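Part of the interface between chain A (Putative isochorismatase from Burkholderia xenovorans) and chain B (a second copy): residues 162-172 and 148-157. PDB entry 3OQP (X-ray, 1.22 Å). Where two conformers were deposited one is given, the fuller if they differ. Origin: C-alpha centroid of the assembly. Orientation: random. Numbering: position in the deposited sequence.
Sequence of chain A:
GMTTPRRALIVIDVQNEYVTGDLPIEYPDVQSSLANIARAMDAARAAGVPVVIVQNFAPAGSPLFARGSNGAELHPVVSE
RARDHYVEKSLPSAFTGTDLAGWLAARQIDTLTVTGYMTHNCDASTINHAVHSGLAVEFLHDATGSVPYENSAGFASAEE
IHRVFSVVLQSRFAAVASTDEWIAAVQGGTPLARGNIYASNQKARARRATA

Chain A (162-172) HRVFSVVLQSR
Chain B (148-157) PYENSAGFAS

At the centre of this contact, a helix of chain A lies across a β-hairpin of chain B, and A:Val167 packs against both strands of the hairpin. A:Val167, with chi1 t (173°), has more of its surface covered by the other stretch, 95 Å², than any other residue here. CG1 of A:Val167 meets CB of B:Tyr149 at 3.6 Å, while its CG2 packs 3.5 Å from C of B:Gly154 and 4.4 Å from CB of B:Ala153. A branched, compact valine suits this place because its two methyls reach both strands of the hairpin.

Small residues, B:Ala153, B:Gly154 and B:Ala156, let the helix come close. CA of A:Val167 lies 5.1 Å from CA of B:Ala153, and CA of A:Val164 lies 5.9 Å from CA of B:Ala156, which sets the register. Both alanines point their CB toward the helix: CB of B:Ala156 touches CG2 of A:Val164 (chi1 t) at 3.9 Å, and CB of B:Ala153 rests 3.5 Å from O of A:Ser166 and 3.7 Å from CB of A:Gln170. At B:Gly154 a CB would sit only 3.4 Å from CG2 of A:Val167, and phi/psi of 132/-165 would also jam it against the preceding carbonyl.

From A:His162 the chain is helical, near -62/-45, and a wider π-type turn follows at 169-172, with phi/psi of -159/-36 at A:Arg172. In chain B, strands 149-151 and 154-156 are joined by a type I turn from B:Asn151 to B:Gly154, with B:Ser152 at -63/-20 and B:Ala153 at -82/-10. Backbone hydrogen bonds run both ways between B:Tyr149 and B:Ala156 and between B:Asn151 and B:Gly154. The helix axis makes 73° with the N-to-C direction of the first strand and 108° with that of the second, approaching to 8.3 and 7.7 Å.

B:Tyr149 (chi1 m, chi2 -29°) extends the apolar surface along the helix. CB of A:Ser171 sits over one face of the B:Tyr149 ring, 4.0 Å from the centroid in a CH-π contact, and CG2 of A:Val168 (chi1 t) approaches the ring edge, 4.2 Å from its CE2. Serine is slim enough to lie against the ring. With chi1 p, OG of A:Ser171 donates to O of A:Val168 at 2.6 Å and accepts from a water at 2.8 Å; that water also hydrogen-bonds OH of B:Tyr149 at 2.6 Å.

Outward, hydrogen bonds to backbone carbonyls fasten the contact. B:Asn151 (chi1 p, chi2 36°) donates from ND2 to O of A:Val167 at 3.0 Å, while its OD1 accepts from N of B:Ala153 at 3.0 Å; an amide can thus brace its own turn and bind the helix. A:Arg163 (t, t, p, chi4 83°) starts sideways, but its long chain carries NH1 to O of B:Phe155, at 2.9 Å and 161°. A:Gln170 (t, p, chi3 9°) reaches the turn, where its NE2 lies 3.1 Å from OG of B:Ser152 (chi1 p), though the angle is too poor for a hydrogen bond. Between the two stretches, 582 Å² is buried, both sides summed.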

# COMPACT_ATOMS: atom_id res chain seq x y z
N HIS A 162 5.10 7.17 -7.97
CA HIS A 162 3.93 6.95 -8.76
C HIS A 162 4.04 5.75 -9.66
O HIS A 162 3.13 4.95 -9.78
CB HIS A 162 3.56 8.21 -9.54
CG HIS A 162 2.31 8.09 -10.35
ND1 HIS A 162 1.05 8.18 -9.81
CD2 HIS A 162 2.15 7.91 -11.68
CE1 HIS A 162 0.17 8.08 -10.79
NE2 HIS A 162 0.81 7.92 -11.93
N ARG A 163 5.21 5.62 -10.29
CA ARG A 163 5.48 4.47 -11.14
C ARG A 163 5.48 3.15 -10.37
O ARG A 163 4.87 2.14 -10.81
CB ARG A 163 6.75 4.64 -11.94
CG ARG A 163 7.14 3.43 -12.78
CD ARG A 163 8.20 3.66 -13.87
NE ARG A 163 9.31 4.43 -13.31
CZ ARG A 163 10.32 3.93 -12.60
NH1 ARG A 163 10.46 2.64 -12.43
NH2 ARG A 163 11.21 4.76 -12.07
N VAL A 164 6.25 3.10 -9.31
CA VAL A 164 6.30 1.92 -8.46
C VAL A 164 4.88 1.50 -8.07
O VAL A 164 4.52 0.37 -8.16
CB VAL A 164 7.25 2.08 -7.27
CG1 VAL A 164 6.89 1.08 -6.17
CG2 VAL A 164 8.71 1.90 -7.71
N PHE A 165 4.10 2.44 -7.54
CA PHE A 165 2.77 2.11 -7.10
C PHE A 165 1.89 1.68 -8.27
O PHE A 165 1.14 0.71 -8.14
CB PHE A 165 2.12 3.24 -6.25
CG PHE A 165 2.44 3.13 -4.79
CD1 PHE A 165 3.66 3.52 -4.29
CD2 PHE A 165 1.48 2.59 -3.92
CE1 PHE A 165 3.96 3.39 -2.98
CE2 PHE A 165 1.78 2.48 -2.60
CZ PHE A 165 3.01 2.87 -2.13
N SER A 166 2.02 2.31 -9.44
CA SER A 166 1.23 1.93 -10.59
C SER A 166 1.54 0.49 -11.01
O SER A 166 0.64 -0.28 -11.28
CB SER A 166 1.53 2.85 -11.77
OG SER A 166 1.11 4.18 -11.50
N VAL A 167 2.83 0.15 -11.04
CA VAL A 167 3.25 -1.20 -11.41
C VAL A 167 2.85 -2.28 -10.39
O VAL A 167 2.31 -3.33 -10.70
CB VAL A 167 4.77 -1.20 -11.72
CG1 VAL A 167 5.26 -2.58 -11.93
CG2 VAL A 167 5.07 -0.26 -12.94
N VAL A 168 3.01 -1.94 -9.11
CA VAL A 168 2.58 -2.84 -8.05
C VAL A 168 1.07 -3.01 -8.05
O VAL A 168 0.56 -4.12 -7.94
CB VAL A 168 3.10 -2.38 -6.69
CG1 VAL A 168 2.47 -3.18 -5.52
CG2 VAL A 168 4.62 -2.53 -6.60
N LEU A 169 0.36 -1.93 -8.26
CA LEU A 169 -1.11 -2.05 -8.30
C LEU A 169 -1.51 -2.99 -9.44
O LEU A 169 -2.36 -3.86 -9.27
CB LEU A 169 -1.75 -0.71 -8.48
CG LEU A 169 -1.77 0.15 -7.21
CD1 LEU A 169 -2.21 1.56 -7.64
CD2 LEU A 169 -2.66 -0.37 -6.11
N GLN A 170 -0.94 -2.78 -10.61
CA GLN A 170 -1.27 -3.62 -11.79
C GLN A 170 -0.96 -5.08 -11.56
O GLN A 170 -1.64 -5.96 -12.10
CB GLN A 170 -0.63 -3.06 -13.05
CG GLN A 170 -0.92 -3.85 -14.30
CD GLN A 170 -2.36 -3.78 -14.76
OE1 GLN A 170 -3.13 -3.01 -14.24
NE2 GLN A 170 -2.73 -4.60 -15.72
N SER A 171 0.05 -5.36 -10.76
CA SER A 171 0.47 -6.76 -10.51
C SER A 171 -0.52 -7.54 -9.66
O SER A 171 -0.43 -8.79 -9.69
CB SER A 171 1.82 -6.85 -9.81
OG SER A 171 1.70 -6.43 -8.44
N ARG A 172 -1.40 -6.90 -8.91
CA ARG A 172 -2.20 -7.62 -7.96
C ARG A 172 -3.48 -6.94 -7.51
O ARG A 172 -4.45 -7.64 -7.24
CB ARG A 172 -1.30 -7.90 -6.74
CG ARG A 172 -2.03 -8.57 -5.56
CD ARG A 172 -2.44 -10.00 -5.98
NE ARG A 172 -3.24 -10.72 -4.96
CZ ARG A 172 -4.56 -10.58 -4.78
NH1 ARG A 172 -5.29 -9.68 -5.45
NH2 ARG A 172 -5.18 -11.33 -3.88
N PRO B 148 11.52 -7.62 -8.98
CA PRO B 148 11.16 -6.70 -10.06
C PRO B 148 9.87 -7.08 -10.73
O PRO B 148 9.51 -8.30 -10.77
CB PRO B 148 12.35 -6.85 -11.05
CG PRO B 148 12.79 -8.33 -10.90
CD PRO B 148 12.64 -8.52 -9.35
N TYR B 149 9.19 -6.07 -11.31
CA TYR B 149 7.96 -6.28 -12.03
C TYR B 149 8.01 -5.55 -13.36
O TYR B 149 8.55 -4.45 -13.44
CB TYR B 149 6.76 -5.75 -11.26
CG TYR B 149 6.29 -6.50 -10.08
CD1 TYR B 149 6.43 -7.86 -9.90
CD2 TYR B 149 5.54 -5.82 -9.12
CE1 TYR B 149 5.89 -8.55 -8.82
CE2 TYR B 149 5.02 -6.45 -7.95
CZ TYR B 149 5.20 -7.84 -7.84
OH TYR B 149 4.68 -8.48 -6.74
N GLU B 150 7.42 -6.15 -14.38
CA GLU B 150 7.07 -5.45 -15.62
C GLU B 150 5.71 -5.91 -16.07
O GLU B 150 5.48 -7.13 -16.23
CB GLU B 150 8.13 -5.70 -16.71
CG GLU B 150 7.85 -4.93 -17.98
CD GLU B 150 8.93 -5.06 -19.05
OE1 GLU B 150 10.07 -5.49 -18.75
OE2 GLU B 150 8.56 -4.77 -20.22
N ASN B 151 4.81 -4.97 -16.29
CA ASN B 151 3.48 -5.28 -16.70
C ASN B 151 2.95 -4.09 -17.53
O ASN B 151 3.72 -3.23 -17.91
CB ASN B 151 2.58 -5.66 -15.48
CG ASN B 151 2.50 -4.57 -14.40
OD1 ASN B 151 2.49 -3.38 -14.74
ND2 ASN B 151 2.58 -5.01 -13.14
N SER B 152 1.68 -4.07 -17.86
CA SER B 152 1.18 -3.04 -18.74
C SER B 152 1.32 -1.65 -18.14
O SER B 152 1.23 -0.67 -18.87
CB SER B 152 -0.27 -3.30 -19.09
OG SER B 152 -1.12 -3.23 -17.96
N ALA B 153 1.47 -1.53 -16.81
CA ALA B 153 1.62 -0.24 -16.16
C ALA B 153 3.05 0.30 -16.18
O ALA B 153 3.30 1.47 -15.93
CB ALA B 153 1.10 -0.31 -14.74
N GLY B 154 4.00 -0.53 -16.60
CA GLY B 154 5.40 -0.15 -16.64
C GLY B 154 6.34 -1.18 -16.02
O GLY B 154 5.97 -2.33 -15.82
N PHE B 155 7.56 -0.72 -15.76
CA PHE B 155 8.65 -1.47 -15.14
C PHE B 155 9.05 -0.82 -13.80
O PHE B 155 9.07 0.41 -13.66
CB PHE B 155 9.92 -1.56 -16.05
CG PHE B 155 11.11 -2.23 -15.37
CD1 PHE B 155 11.10 -3.59 -15.08
CD2 PHE B 155 12.21 -1.47 -14.95
CE1 PHE B 155 12.16 -4.19 -14.42
CE2 PHE B 155 13.31 -2.07 -14.29
CZ PHE B 155 13.30 -3.39 -14.03
N ALA B 156 9.43 -1.66 -12.84
CA ALA B 156 10.18 -1.18 -11.67
C ALA B 156 11.02 -2.33 -11.11
O ALA B 156 10.58 -3.48 -11.05
CB ALA B 156 9.23 -0.65 -10.55
N SER B 157 12.26 -2.02 -10.80
CA SER B 157 13.16 -2.96 -10.25
C SER B 157 12.83 -3.29 -8.77
O SER B 157 12.10 -2.55 -8.08
CB SER B 157 14.59 -2.44 -10.36
OG SER B 157 14.81 -1.42 -9.43
O HOH W 1 2.59 -7.14 -5.92